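Long-range contacts in Ras GTPase-activating-like protein IQGAP2 (Homo sapiens, PDB 5CJP), which probably binds Rho-family GTPases such as Cdc42 and Rac1 through a RasGAP-related helical domain, without accelerating GTP hydrolysis: residues E[71-76]-E[206-211]; E[232-237]-E[273-278]. One frame throughout, in Å; residues are numbered along the deposited sequence.

Interaction 1 of 2, residues E[71-76]-E[206-211]; sequences ALEEEI and AKVLKN
Leu-72 lays its CD2 methyl against the backbone-proximal part of Leu-209, with Leu-72 CD2 3.8 Å from Leu-209 CB and equally near the CA. The same methyl stands 4.0 Å from CG1 of Val-208, so a single branch of Leu-72 meets two consecutive residues of the other helix. Its CG is anti to the backbone N (chi1 179°), which carries the branched end across to helix 200-216. The two leucine side chains cross obliquely, and the CD1 methyl of Leu-209 lies further from Leu-72 than its CA and CB do. Val-208 points its CB at the other helix, and its CG1, anti to the backbone N, is also approached by the aliphatic part of Glu-73: Glu-73 CG lies 4.3 Å from Val-208 CG1. One turn after Leu-72, Ile-76 meets Leu-209 methyl to methyl, with Ile-76 CD1 4.4 Å from Leu-209 CD1, a looser touch than that of Leu-72. No hydrogen bond or salt bridge links 71-76 to 206-211, so the contact rests on aliphatic packing between largely buried side chains. The segment axes come within 10.0 Å and run nearly parallel, their N-to-C directions 25° apart. The backbones come nearest at Leu-72 and Leu-209, CA to CA 7.0 Å. The contact joins two helices far apart in sequence within the helical RasGAP-related domain. Further along the pair, the Ile-76 carbonyl accepts a hydrogen bond from Lys-216 NZ, a polar tie between the two helices beyond the apolar patch. Helix 58-79 is flanked by helix 92-102, where Leu-72 touches Ile-94, while helix 200-216 also packs on helix 222-243, where Leu-209 touches Ile-228 and Leu-232.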
loop_
_atom_site.group_PDB
_atom_site.type_symbol
_atom_site.label_atom_id
_atom_site.label_comp_id
_atom_site.label_asym_id
_atom_site.label_seq_id
_atom_site.Cartn_x
_atom_site.Cartn_y
_atom_site.Cartn_z
ATOM N N ALA E 71 14.129 -1.683 -31.012
ATOM C CA ALA E 71 13.278 -0.505 -31.145
ATOM C C ALA E 71 14.118 0.701 -31.546
ATOM O O ALA E 71 13.689 1.521 -32.356
ATOM C CB ALA E 71 12.530 -0.220 -29.826
ATOM N N LEU E 72 15.309 0.825 -30.967
ATOM C CA LEU E 72 16.174 1.944 -31.324
ATOM C C LEU E 72 16.627 1.791 -32.777
ATOM O O LEU E 72 16.663 2.771 -33.518
ATOM C CB LEU E 72 17.393 2.022 -30.390
ATOM C CG LEU E 72 18.452 3.126 -30.598
ATOM C CD1 LEU E 72 17.826 4.509 -30.757
ATOM C CD2 LEU E 72 19.391 3.101 -29.418
ATOM N N GLU E 73 16.965 0.575 -33.198
ATOM C CA GLU E 73 17.389 0.387 -34.589
ATOM C C GLU E 73 16.180 0.559 -35.495
ATOM O O GLU E 73 16.291 1.046 -36.615
ATOM C CB GLU E 73 18.010 -0.995 -34.791
ATOM C CG GLU E 73 19.246 -1.225 -33.945
ATOM C CD GLU E 73 19.722 -2.653 -33.996
ATOM O OE1 GLU E 73 18.874 -3.571 -33.966
ATOM O OE2 GLU E 73 20.951 -2.857 -34.051
ATOM N N GLU E 74 15.018 0.161 -34.995
ATOM C CA GLU E 74 13.780 0.291 -35.748
ATOM C C GLU E 74 13.609 1.777 -36.046
ATOM O O GLU E 74 13.361 2.181 -37.180
ATOM C CB GLU E 74 12.604 -0.204 -34.907
ATOM C CG GLU E 74 11.322 -0.403 -35.678
ATOM C CD GLU E 74 11.316 -1.697 -36.460
ATOM O OE1 GLU E 74 10.967 -1.662 -37.659
ATOM O OE2 GLU E 74 11.650 -2.750 -35.875
ATOM N N GLU E 75 13.760 2.584 -35.006
ATOM C CA GLU E 75 13.627 4.033 -35.091
ATOM C C GLU E 75 14.600 4.657 -36.087
ATOM O O GLU E 75 14.212 5.454 -36.949
ATOM C CB GLU E 75 13.869 4.635 -33.710
ATOM C CG GLU E 75 13.819 6.153 -33.625
ATOM C CD GLU E 75 12.404 6.695 -33.644
ATOM O OE1 GLU E 75 11.477 5.890 -33.442
ATOM O OE2 GLU E 75 12.218 7.921 -33.843
ATOM N N ILE E 76 15.873 4.302 -35.944
ATOM C CA ILE E 76 16.920 4.822 -36.810
ATOM C C ILE E 76 16.676 4.507 -38.281
ATOM O O ILE E 76 16.499 5.426 -39.090
ATOM C CB ILE E 76 18.283 4.297 -36.373
ATOM C CG1 ILE E 76 18.628 4.894 -35.012
ATOM C CG2 ILE E 76 19.339 4.664 -37.376
ATOM C CD1 ILE E 76 19.608 4.072 -34.235
ATOM N N ALA E 206 23.986 3.029 -25.483
ATOM C CA ALA E 206 24.794 4.082 -26.081
ATOM C C ALA E 206 25.606 3.405 -27.178
ATOM O O ALA E 206 25.775 3.945 -28.270
ATOM C CB ALA E 206 25.723 4.701 -25.049
ATOM N N LYS E 207 26.103 2.207 -26.885
ATOM C CA LYS E 207 26.866 1.445 -27.866
ATOM C C LYS E 207 25.985 1.117 -29.068
ATOM O O LYS E 207 26.350 1.391 -30.203
ATOM C CB LYS E 207 27.389 0.156 -27.245
ATOM C CG LYS E 207 28.030 -0.780 -28.246
ATOM C CD LYS E 207 28.624 -1.964 -27.523
ATOM C CE LYS E 207 28.925 -3.087 -28.471
ATOM N NZ LYS E 207 29.527 -4.190 -27.712
ATOM N N VAL E 208 24.823 0.525 -28.815
ATOM C CA VAL E 208 23.885 0.199 -29.884
ATOM C C VAL E 208 23.576 1.445 -30.695
ATOM O O VAL E 208 23.605 1.423 -31.921
ATOM C CB VAL E 208 22.550 -0.309 -29.334
ATOM C CG1 VAL E 208 21.467 -0.184 -30.413
ATOM C CG2 VAL E 208 22.696 -1.747 -28.875
ATOM N N LEU E 209 23.256 2.523 -29.993
ATOM C CA LEU E 209 22.935 3.782 -30.629
ATOM C C LEU E 209 24.044 4.211 -31.584
ATOM O O LEU E 209 23.794 4.441 -32.766
ATOM C CB LEU E 209 22.705 4.855 -29.560
ATOM C CG LEU E 209 22.638 6.314 -30.007
ATOM C CD1 LEU E 209 21.662 6.447 -31.136
ATOM C CD2 LEU E 209 22.235 7.201 -28.838
ATOM N N LYS E 210 25.262 4.325 -31.069
ATOM C CA LYS E 210 26.401 4.728 -31.884
ATOM C C LYS E 210 26.651 3.819 -33.086
ATOM O O LYS E 210 26.733 4.289 -34.212
ATOM C CB LYS E 210 27.664 4.799 -31.012
ATOM C CG LYS E 210 28.966 4.969 -31.779
ATOM C CD LYS E 210 29.976 5.772 -30.975
ATOM C CE LYS E 210 31.352 5.131 -30.969
ATOM N NZ LYS E 210 31.381 3.951 -30.063
ATOM N N ASN E 211 26.768 2.518 -32.845
ATOM C CA ASN E 211 27.037 1.571 -33.917
ATOM C C ASN E 211 25.925 1.502 -34.937
ATOM O O ASN E 211 26.124 1.012 -36.042
ATOM C CB ASN E 211 27.280 0.171 -33.352
ATOM C CG ASN E 211 28.431 0.137 -32.358
ATOM O OD1 ASN E 211 29.274 1.040 -32.334
ATOM N ND2 ASN E 211 28.477 -0.911 -31.538
#

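Interaction 2 of 2, residues E[232-237]-E[273-278]; sequences LLYYRY and VLQHAA
Tyr-234 reaches between Leu-274 and Ala-278 and makes the densely packed part of the contact. Its CZ lies 3.6 Å from Leu-274 CB, the two side chains crossing at about a right angle, while Tyr-234 CD2 stands 4.2 Å from Ala-278 CB. The ring's CG is anti to the backbone N (chi1 -166°), sending the hydroxyl end over Leu-274. Phe-304 meets this ring, and the hydroxyl has a weak hydrogen bond with Asn-239 OD1. An alanine in place of Tyr-234 would probably open a gap between Leu-274 and Ala-278 and leave Asn-239 without this partner. Helices 222-243 and 261-278 pack antiparallel here, their segment directions 151° apart, within the helical RasGAP-related domain; a pi-type turn, closed by Tyr-237 N to Leu-232 O at 3.0 Å, runs through 232-237. On the other side a polar pair replaces the apolar surroundings, and the packing is shared with the chain of another protein. Tyr-235 CD1 lies 3.4 Å from Gln-275 CD, ring and amide planes 49° apart, with no hydrogen bond between them. Instead Tyr-235 OH and Gln-275 NE2 each hydrogen-bond the backbone of that other protein, whose aromatic side chain stacks on Tyr-235.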
loop_
_atom_site.group_PDB
_atom_site.type_symbol
_atom_site.label_atom_id
_atom_site.label_comp_id
_atom_site.label_asym_id
_atom_site.label_seq_id
_atom_site.Cartn_x
_atom_site.Cartn_y
_atom_site.Cartn_z
ATOM N N LEU E 232 22.800 11.464 -25.134
ATOM C CA LEU E 232 22.127 10.451 -24.327
ATOM C C LEU E 232 22.662 10.403 -22.902
ATOM O O LEU E 232 21.910 10.522 -21.939
ATOM C CB LEU E 232 22.302 9.066 -24.963
ATOM C CG LEU E 232 21.955 7.840 -24.095
ATOM C CD1 LEU E 232 20.466 7.854 -23.705
ATOM C CD2 LEU E 232 22.290 6.571 -24.868
ATOM N N LEU E 233 23.972 10.226 -22.782
ATOM C CA LEU E 233 24.623 10.110 -21.484
ATOM C C LEU E 233 24.650 11.380 -20.668
ATOM O O LEU E 233 24.468 11.339 -19.449
ATOM C CB LEU E 233 26.046 9.602 -21.669
ATOM C CG LEU E 233 26.147 8.239 -22.342
ATOM C CD1 LEU E 233 27.599 7.829 -22.386
ATOM C CD2 LEU E 233 25.322 7.207 -21.571
ATOM N N TYR E 234 24.868 12.509 -21.329
ATOM C CA TYR E 234 24.934 13.759 -20.607
ATOM C C TYR E 234 23.691 14.637 -20.576
ATOM O O TYR E 234 23.072 14.794 -19.531
ATOM C CB TYR E 234 26.125 14.613 -21.081
ATOM C CG TYR E 234 26.370 15.733 -20.112
ATOM C CD1 TYR E 234 26.819 15.462 -18.826
ATOM C CD2 TYR E 234 25.947 17.028 -20.397
ATOM C CE1 TYR E 234 26.819 16.448 -17.828
ATOM C CE2 TYR E 234 25.941 18.017 -19.408
ATOM C CZ TYR E 234 26.369 17.713 -18.128
ATOM O OH TYR E 234 26.282 18.655 -17.133
ATOM N N TYR E 235 23.335 15.234 -21.705
ATOM C CA TYR E 235 22.188 16.140 -21.735
ATOM C C TYR E 235 20.885 15.490 -21.310
ATOM O O TYR E 235 20.052 16.104 -20.666
ATOM C CB TYR E 235 22.010 16.733 -23.137
ATOM C CG TYR E 235 20.966 17.825 -23.200
ATOM C CD1 TYR E 235 21.234 19.095 -22.701
ATOM C CD2 TYR E 235 19.700 17.577 -23.723
ATOM C CE1 TYR E 235 20.280 20.088 -22.719
ATOM C CE2 TYR E 235 18.726 18.563 -23.750
ATOM C CZ TYR E 235 19.020 19.822 -23.247
ATOM O OH TYR E 235 18.058 20.814 -23.263
ATOM N N ARG E 236 20.713 14.231 -21.676
ATOM C CA ARG E 236 19.499 13.517 -21.362
ATOM C C ARG E 236 19.521 12.773 -20.021
ATOM O O ARG E 236 18.583 12.898 -19.224
ATOM C CB ARG E 236 19.187 12.559 -22.519
ATOM C CG ARG E 236 17.973 12.966 -23.355
ATOM C CD ARG E 236 16.720 12.745 -22.494
ATOM N NE ARG E 236 15.444 12.639 -23.210
ATOM C CZ ARG E 236 15.287 12.150 -24.433
ATOM N NH1 ARG E 236 16.325 11.724 -25.141
ATOM N NH2 ARG E 236 14.067 12.041 -24.932
ATOM N N TYR E 237 20.594 12.033 -19.748
ATOM C CA TYR E 237 20.677 11.249 -18.523
ATOM C C TYR E 237 21.011 11.956 -17.215
ATOM O O TYR E 237 20.228 11.914 -16.271
ATOM C CB TYR E 237 21.654 10.088 -18.729
ATOM C CG TYR E 237 21.823 9.185 -17.524
ATOM C CD1 TYR E 237 20.710 8.594 -16.901
ATOM C CD2 TYR E 237 23.100 8.889 -17.025
ATOM C CE1 TYR E 237 20.865 7.733 -15.818
ATOM C CE2 TYR E 237 23.270 8.023 -15.935
ATOM C CZ TYR E 237 22.149 7.449 -15.337
ATOM O OH TYR E 237 22.308 6.592 -14.255
ATOM N N VAL E 273 27.458 25.420 -18.687
ATOM C CA VAL E 273 28.864 25.274 -19.047
ATOM C C VAL E 273 29.168 23.854 -19.502
ATOM O O VAL E 273 29.824 23.652 -20.519
ATOM C CB VAL E 273 29.797 25.615 -17.879
ATOM C CG1 VAL E 273 31.234 25.298 -18.269
ATOM C CG2 VAL E 273 29.668 27.079 -17.530
ATOM N N LEU E 274 28.691 22.860 -18.759
ATOM C CA LEU E 274 28.950 21.479 -19.134
ATOM C C LEU E 274 28.285 21.054 -20.454
ATOM O O LEU E 274 28.862 20.255 -21.199
ATOM C CB LEU E 274 28.567 20.531 -17.984
ATOM C CG LEU E 274 29.477 20.530 -16.736
ATOM C CD1 LEU E 274 29.008 19.467 -15.748
ATOM C CD2 LEU E 274 30.914 20.253 -17.128
ATOM N N GLN E 275 27.094 21.584 -20.756
ATOM C CA GLN E 275 26.417 21.253 -22.014
ATOM C C GLN E 275 27.349 21.689 -23.126
ATOM O O GLN E 275 27.767 20.888 -23.948
ATOM C CB GLN E 275 25.121 22.030 -22.175
ATOM C CG GLN E 275 23.917 21.257 -22.723
ATOM C CD GLN E 275 24.207 20.297 -23.880
ATOM O OE1 GLN E 275 24.941 19.337 -23.710
ATOM N NE2 GLN E 275 23.602 20.544 -25.047
ATOM N N HIS E 276 27.679 22.976 -23.121
ATOM C CA HIS E 276 28.577 23.551 -24.119
ATOM C C HIS E 276 29.840 22.732 -24.323
ATOM O O HIS E 276 30.241 22.480 -25.461
ATOM C CB HIS E 276 28.944 24.977 -23.726
ATOM C CG HIS E 276 27.866 25.967 -24.019
ATOM N ND1 HIS E 276 27.825 26.701 -25.187
ATOM C CD2 HIS E 276 26.756 26.307 -23.322
ATOM C CE1 HIS E 276 26.738 27.448 -25.194
ATOM N NE2 HIS E 276 26.072 27.230 -24.076
ATOM N N ALA E 277 30.461 22.318 -23.221
ATOM C CA ALA E 277 31.676 21.518 -23.297
ATOM C C ALA E 277 31.384 20.188 -23.966
ATOM O O ALA E 277 32.088 19.788 -24.885
ATOM C CB ALA E 277 32.237 21.292 -21.922
ATOM N N ALA E 278 30.334 19.507 -23.516
ATOM C CA ALA E 278 29.989 18.208 -24.086
ATOM C C ALA E 278 29.650 18.309 -25.567
ATOM O O ALA E 278 29.871 17.368 -26.329
ATOM C CB ALA E 278 28.829 17.600 -23.332
#

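Interactions 1 and 2 have centres about 19 Å apart and are joined through consecutive helices, 200-216 and 222-243. Leu-232 provides the bridge: its CD2 packs 3.7 Å from Ala-206 CA and 4.0 Å from Leu-209 CD2, so 206-211 is lined by 71-76 and by 232-237. Interaction 2 borders what is probably the GTPase-binding surface, with the side chain of Tyr-235 about 5 Å from a bound GTP and in contact with the chain of another protein, whereas no other protein chain touches interaction 1. Helix 58-79 nevertheless also carries Arg-59 and Glu-60, which with Asn-57 and Tyr-326 line the pocket of a second, separate GTP, well before 71-76 in sequence.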